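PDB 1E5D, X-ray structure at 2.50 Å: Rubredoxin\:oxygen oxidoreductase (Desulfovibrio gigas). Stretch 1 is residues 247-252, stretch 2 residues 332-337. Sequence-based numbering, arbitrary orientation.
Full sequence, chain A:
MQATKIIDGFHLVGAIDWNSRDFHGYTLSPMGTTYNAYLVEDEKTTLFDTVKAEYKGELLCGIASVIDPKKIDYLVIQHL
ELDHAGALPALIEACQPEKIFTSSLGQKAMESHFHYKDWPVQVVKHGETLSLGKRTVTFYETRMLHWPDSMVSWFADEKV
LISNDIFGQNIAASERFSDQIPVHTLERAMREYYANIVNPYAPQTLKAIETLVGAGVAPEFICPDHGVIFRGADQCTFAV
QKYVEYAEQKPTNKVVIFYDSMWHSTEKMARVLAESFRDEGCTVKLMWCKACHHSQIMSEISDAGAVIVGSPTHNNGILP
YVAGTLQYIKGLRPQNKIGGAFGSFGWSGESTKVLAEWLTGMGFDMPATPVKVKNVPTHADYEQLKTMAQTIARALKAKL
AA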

# COMPACT_ATOMS: atom_id res chain seq x y z
N ALA A 247 -15.79 -1.43 21.49
CA ALA A 247 -14.57 -1.64 22.25
C ALA A 247 -14.44 -3.09 22.72
O ALA A 247 -13.32 -3.56 22.95
CB ALA A 247 -14.51 -0.71 23.45
N GLU A 248 -15.56 -3.78 22.87
CA GLU A 248 -15.52 -5.15 23.40
C GLU A 248 -15.06 -6.14 22.33
O GLU A 248 -14.43 -7.14 22.69
CB GLU A 248 -16.87 -5.55 24.00
CG GLU A 248 -16.87 -5.51 25.52
CD GLU A 248 -18.23 -5.45 26.17
OE1 GLU A 248 -19.26 -5.60 25.49
OE2 GLU A 248 -18.28 -5.24 27.41
N GLN A 249 -15.34 -5.87 21.06
CA GLN A 249 -14.75 -6.68 19.99
C GLN A 249 -15.05 -8.16 20.16
O GLN A 249 -14.22 -9.06 20.05
CB GLN A 249 -13.24 -6.41 19.94
CG GLN A 249 -12.92 -5.04 19.36
CD GLN A 249 -11.44 -4.69 19.48
OE1 GLN A 249 -10.64 -5.13 18.65
NE2 GLN A 249 -11.06 -3.93 20.49
N LYS A 250 -16.32 -8.43 20.47
CA LYS A 250 -16.70 -9.83 20.62
C LYS A 250 -16.81 -10.46 19.24
O LYS A 250 -17.33 -9.86 18.30
CB LYS A 250 -18.01 -9.94 21.40
CG LYS A 250 -17.87 -10.12 22.90
CD LYS A 250 -16.47 -9.75 23.37
CE LYS A 250 -15.69 -10.99 23.81
NZ LYS A 250 -14.46 -10.64 24.58
N PRO A 251 -16.31 -11.68 19.10
CA PRO A 251 -16.41 -12.42 17.85
C PRO A 251 -17.84 -12.59 17.36
O PRO A 251 -18.79 -12.60 18.12
CB PRO A 251 -15.86 -13.80 18.20
CG PRO A 251 -15.00 -13.59 19.40
CD PRO A 251 -15.61 -12.44 20.15
N THR A 252 -17.96 -12.74 16.05
CA THR A 252 -19.14 -13.20 15.36
C THR A 252 -18.74 -14.27 14.35
O THR A 252 -17.55 -14.55 14.17
CB THR A 252 -19.88 -12.07 14.63
OG1 THR A 252 -19.01 -11.54 13.62
CG2 THR A 252 -20.21 -10.92 15.57
N LEU A 332 -4.07 -1.04 14.74
CA LEU A 332 -5.39 -0.75 15.32
C LEU A 332 -5.77 -1.74 16.40
O LEU A 332 -6.84 -1.66 17.00
CB LEU A 332 -6.41 -0.71 14.18
CG LEU A 332 -6.30 0.58 13.34
CD1 LEU A 332 -7.09 0.43 12.05
CD2 LEU A 332 -6.76 1.79 14.14
N ARG A 333 -4.86 -2.68 16.63
CA ARG A 333 -4.93 -3.72 17.63
C ARG A 333 -6.28 -4.42 17.73
O ARG A 333 -6.90 -4.41 18.80
CB ARG A 333 -4.57 -3.12 19.00
CG ARG A 333 -3.23 -2.40 19.00
CD ARG A 333 -3.05 -1.61 20.29
NE ARG A 333 -1.65 -1.24 20.47
CZ ARG A 333 -1.15 -0.49 21.44
NH1 ARG A 333 -1.93 0.02 22.39
NH2 ARG A 333 0.15 -0.23 21.47
N PRO A 334 -6.76 -5.05 16.68
CA PRO A 334 -8.00 -5.84 16.78
C PRO A 334 -7.82 -7.01 17.74
O PRO A 334 -6.77 -7.66 17.77
CB PRO A 334 -8.20 -6.36 15.36
CG PRO A 334 -6.85 -6.31 14.73
CD PRO A 334 -6.18 -5.09 15.33
N GLN A 335 -8.84 -7.28 18.54
CA GLN A 335 -8.80 -8.29 19.59
C GLN A 335 -9.73 -9.46 19.30
O GLN A 335 -10.66 -9.35 18.50
CB GLN A 335 -9.21 -7.69 20.94
CG GLN A 335 -8.43 -6.47 21.38
CD GLN A 335 -7.00 -6.80 21.73
OE1 GLN A 335 -6.05 -6.42 21.03
NE2 GLN A 335 -6.81 -7.52 22.83
N ASN A 336 -9.51 -10.58 19.98
CA ASN A 336 -10.42 -11.72 19.95
C ASN A 336 -10.73 -12.18 18.54
O ASN A 336 -11.87 -12.28 18.11
CB ASN A 336 -11.73 -11.41 20.67
CG ASN A 336 -11.58 -10.56 21.92
OD1 ASN A 336 -10.94 -10.91 22.90
ND2 ASN A 336 -12.21 -9.40 21.84
N LYS A 337 -9.65 -12.47 17.81
CA LYS A 337 -9.77 -12.90 16.43
C LYS A 337 -9.01 -14.19 16.20
O LYS A 337 -7.95 -14.41 16.80
CB LYS A 337 -9.24 -11.82 15.49
CG LYS A 337 -10.33 -11.08 14.75
CD LYS A 337 -10.44 -9.63 15.19
CE LYS A 337 -11.74 -9.40 15.92
NZ LYS A 337 -12.69 -8.51 15.23
O HOH W 1 -8.41 -2.71 20.32
O HOH W 2 -11.89 -5.69 16.51

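In each stretch the chain leaves a helix, and the first residue to leave helical geometry, Gln 249 in one and Arg 333 in the other, does so with positive phi. From Glu 248 to Pro 251 and from Arg 333 to Asn 336 the two segments run 57° apart, and they come nearest at Gln 249 and Gln 335, whose CA atoms lie 6.2 Å apart. Without strand pairing, side-chain amides make the direct hydrogen bonds, each to the other stretch's backbone.

Gln 249, buried, points toward stretch 2 in an m, t conformation. Its OE1 accepts a 2.8 Å hydrogen bond from Gln 335 N, while its NE2 makes a weak one of 3.4 Å back to Ala 247 O. A long side chain with both a donor and an acceptor suits this place. Waters extend the link: one accepts from Gln 249 NE2 (2.9 Å) and donates to Arg 333 O (2.7 Å); another donates to Gln 249 OE1 (2.5 Å) and accepts from Lys 337 NZ (3.2 Å).

Asn 336 also points toward its partner. Here the side chain is on stretch 2 and the backbone on stretch 1, though stretch 2 again donates: Asn 336 ND2 bonds to Gln 249 O at 2.7 Å. Asparagine tolerates the positive phi here (53°) better than most residues, and its short side chain ends in an NH2 donor within reach of that carbonyl. Pro 251 adds packing, its ring against Asn 336, with CG 3.6 Å from Asn 336 O and CD 4.0 Å from Asn 336 CB. Between the stretches 287 Å² is buried, both sides summed.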